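Local coordinates for malonyl CoA-acyl carrier protein transacylase (Bartonella henselae, PDB 3QAT) that probably catalyses transfer of the malonyl group from malonyl-CoA to acyl carrier protein, a step that supplies fatty acid biosynthesis, at residues A140-D145 / A194-L199. Numbering follows the deposited sequence. Where two conformers were deposited one is given.
Sequences ALIGLD and AKRAVL
The guanidinium of Arg-196 carries Ile-142 CD1 over one face, the methyl 3.3 Å above the plane and displaced toward the rim, nearest NE at 3.5 Å. Arg-196 leaves the strand with CG anti to its backbone N (chi1 166°) and bends at chi3, which lays its planar end over that methyl; farther back, Ile-142 CG1 rests 3.8 Å from Arg-196 CB. Ala-140 and Val-198 share this face of the sheet. On the other, Leu-141 CD2 meets Ala-197 CB at 3.8 Å, and Leu-141 continues onto Ala-189 of helix 179-191 and Val-149 of helix 146-155. Leu-144, past the strand end, sets CG 4.0 Å from Ala-194 CB and reaches the same helices.

Between the backbones, Ala-140 N reaches Val-198 O and Val-198 N reaches Ala-140 O, each at 2.9 Å, making a hydrogen-bonded antiparallel pair. Ile-142 N donates to Arg-196 O, while Ile-142 O takes a longer bond, 3.3 Å, from Arg-196 N and a weak one from Lys-195 N. Gly-143 then turns the chain with a positive phi of 108°, where a side chain would press on the preceding carbonyl. Lys-195 and Arg-196, both opposite Ile-142, make a classic beta bulge at the start of edge strand 196-200, which borders the mixed, helix-backed sheet of the smaller, ferredoxin-like subdomain characteristic of malonyl-CoA:ACP transacylases.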
ATOM      1  N   ALA A 140      -5.047   4.262  15.292  1.00  9.30           N
ATOM      2  CA  ALA A 140      -3.681   3.784  15.238  1.00  9.58           C
ATOM      3  C   ALA A 140      -3.233   3.446  16.646  1.00  9.42           C
ATOM      4  O   ALA A 140      -3.213   4.317  17.522  1.00 10.54           O
ATOM      5  CB  ALA A 140      -2.756   4.883  14.647  1.00  9.86           C
ATOM      6  N   LEU A 141      -2.863   2.182  16.847  1.00  9.54           N
ATOM      7  CA  LEU A 141      -2.408   1.709  18.160  1.00  9.99           C
ATOM      8  C   LEU A 141      -0.934   1.325  18.102  1.00 10.94           C
ATOM      9  O   LEU A 141      -0.442   0.810  17.087  1.00 10.76           O
ATOM     10  CB  LEU A 141      -3.212   0.472  18.595  1.00  9.83           C
ATOM     11  CG  LEU A 141      -4.726   0.552  18.467  1.00 10.81           C
ATOM     12  CD1 LEU A 141      -5.347  -0.819  18.880  1.00 10.74           C
ATOM     13  CD2 LEU A 141      -5.353   1.747  19.226  1.00 10.72           C
ATOM     14  N   ILE A 142      -0.216   1.589  19.194  1.00 12.06           N
ATOM     15  CA  ILE A 142       1.132   1.050  19.377  1.00 13.87           C
ATOM     16  C   ILE A 142       1.265   0.390  20.743  1.00 14.77           C
ATOM     17  O   ILE A 142       0.821   0.955  21.753  1.00 14.76           O
ATOM     18  CB  ILE A 142       2.205   2.139  19.285  1.00 14.46           C
ATOM     19  CG1 ILE A 142       2.099   2.869  17.949  1.00 16.78           C
ATOM     20  CG2 ILE A 142       3.619   1.505  19.393  1.00 16.39           C
ATOM     21  CD1 ILE A 142       3.025   4.052  17.874  1.00 18.42           C
ATOM     22  N   GLY A 143       1.830  -0.817  20.749  1.00 15.89           N
ATOM     23  CA  GLY A 143       2.285  -1.467  21.987  1.00 17.84           C
ATOM     24  C   GLY A 143       1.461  -2.641  22.457  1.00 19.90           C
ATOM     25  O   GLY A 143       1.795  -3.273  23.477  1.00 20.87           O
ATOM     26  N   LEU A 144       0.370  -2.940  21.757  1.00 19.75           N
ATOM     27  CA  LEU A 144      -0.431  -4.120  22.068  1.00 21.18           C
ATOM     28  C   LEU A 144      -0.288  -5.168  20.974  1.00 22.57           C
ATOM     29  O   LEU A 144      -0.334  -4.840  19.794  1.00 22.43           O
ATOM     30  CB  LEU A 144      -1.912  -3.751  22.234  1.00 21.40           C
ATOM     31  CG  LEU A 144      -2.241  -2.690  23.289  1.00 21.51           C
ATOM     32  CD1 LEU A 144      -3.747  -2.366  23.286  1.00 20.15           C
ATOM     33  CD2 LEU A 144      -1.773  -3.128  24.696  1.00 22.81           C
ATOM     34  N   ASP A 145      -0.132  -6.434  21.363  1.00 25.01           N
ATOM     35  CA  ASP A 145       0.003  -7.476  20.342  1.00 27.02           C
ATOM     36  C   ASP A 145      -1.351  -7.795  19.711  1.00 27.51           C
ATOM     37  O   ASP A 145      -2.396  -7.384  20.221  1.00 27.86           O
ATOM     38  CB  ASP A 145       0.729  -8.734  20.873  1.00 28.22           C
ATOM     39  CG  ASP A 145      -0.040  -9.453  21.955  1.00 31.49           C
ATOM     40  OD1 ASP A 145      -1.287  -9.358  22.008  1.00 35.27           O
ATOM     41  OD2 ASP A 145       0.611 -10.146  22.768  1.00 37.44           O
ATOM     42  N   ALA A 194      -1.616   0.780  26.168  1.00 16.39           N
ATOM     43  CA  ALA A 194      -1.029   1.042  24.858  1.00 16.22           C
ATOM     44  C   ALA A 194      -0.112   2.247  24.954  1.00 17.29           C
ATOM     45  O   ALA A 194      -0.449   3.224  25.641  1.00 18.33           O
ATOM     46  CB  ALA A 194      -2.106   1.288  23.825  1.00 15.30           C
ATOM     47  N   LYS A 195       1.037   2.190  24.266  1.00 17.64           N
ATOM     48  CA  LYS A 195       1.933   3.337  24.225  0.50 18.48           C
ATOM     49  C   LYS A 195       1.289   4.494  23.463  1.00 18.99           C
ATOM     50  O   LYS A 195       1.457   5.651  23.841  1.00 20.19           O
ATOM     51  CB  LYS A 195       3.299   2.967  23.629  0.50 18.91           C
ATOM     52  CG  LYS A 195       4.089   1.952  24.468  0.50 20.79           C
ATOM     53  CD  LYS A 195       4.066   2.315  25.960  0.50 23.72           C
ATOM     54  CE  LYS A 195       5.298   1.821  26.707  0.50 25.97           C
ATOM     55  NZ  LYS A 195       6.410   2.821  26.676  0.50 26.45           N
ATOM     56  N   ARG A 196       0.532   4.165  22.417  1.00 17.55           N
ATOM     57  CA  ARG A 196      -0.205   5.149  21.624  1.00 17.17           C
ATOM     58  C   ARG A 196      -1.555   4.554  21.280  1.00 15.16           C
ATOM     59  O   ARG A 196      -1.637   3.376  20.956  1.00 14.54           O
ATOM     60  CB  ARG A 196       0.537   5.447  20.314  1.00 18.25           C
ATOM     61  CG  ARG A 196      -0.327   6.208  19.278  1.00 21.35           C
ATOM     62  CD  ARG A 196       0.431   6.517  18.002  1.00 26.05           C
ATOM     63  NE  ARG A 196       1.673   7.229  18.303  1.00 25.80           N
ATOM     64  CZ  ARG A 196       2.597   7.557  17.406  1.00 26.09           C
ATOM     65  NH1 ARG A 196       2.436   7.240  16.117  1.00 24.75           N
ATOM     66  NH2 ARG A 196       3.699   8.190  17.806  1.00 24.72           N
ATOM     67  N   ALA A 197      -2.611   5.366  21.351  1.00 14.31           N
ATOM     68  CA  ALA A 197      -3.924   4.934  20.863  1.00 13.19           C
ATOM     69  C   ALA A 197      -4.641   6.166  20.355  1.00 13.65           C
ATOM     70  O   ALA A 197      -5.133   6.980  21.140  1.00 14.69           O
ATOM     71  CB  ALA A 197      -4.717   4.236  21.973  1.00 13.27           C
ATOM     72  N   VAL A 198      -4.649   6.337  19.036  1.00 11.81           N
ATOM     73  CA  VAL A 198      -5.143   7.593  18.466  1.00 11.82           C
ATOM     74  C   VAL A 198      -6.310   7.328  17.532  1.00 10.78           C
ATOM     75  O   VAL A 198      -6.182   6.571  16.564  1.00 10.28           O
ATOM     76  CB  VAL A 198      -4.022   8.330  17.684  1.00 11.27           C
ATOM     77  CG1 VAL A 198      -4.588   9.567  16.983  1.00 13.53           C
ATOM     78  CG2 VAL A 198      -2.870   8.746  18.622  1.00 13.61           C
ATOM     79  N   LEU A 199      -7.446   7.956  17.830  1.00 11.74           N
ATOM     80  CA  LEU A 199      -8.638   7.879  16.975  1.00 11.99           C
ATOM     81  C   LEU A 199      -8.507   8.728  15.713  1.00 12.34           C
ATOM     82  O   LEU A 199      -8.007   9.857  15.761  1.00 12.73           O
ATOM     83  CB  LEU A 199      -9.876   8.308  17.783  1.00 13.03           C
ATOM     84  CG  LEU A 199     -11.263   8.112  17.151  1.00 13.15           C
ATOM     85  CD1 LEU A 199     -11.579   6.620  16.894  1.00 13.03           C
ATOM     86  CD2 LEU A 199     -12.301   8.747  18.093  1.00 14.90           C
TER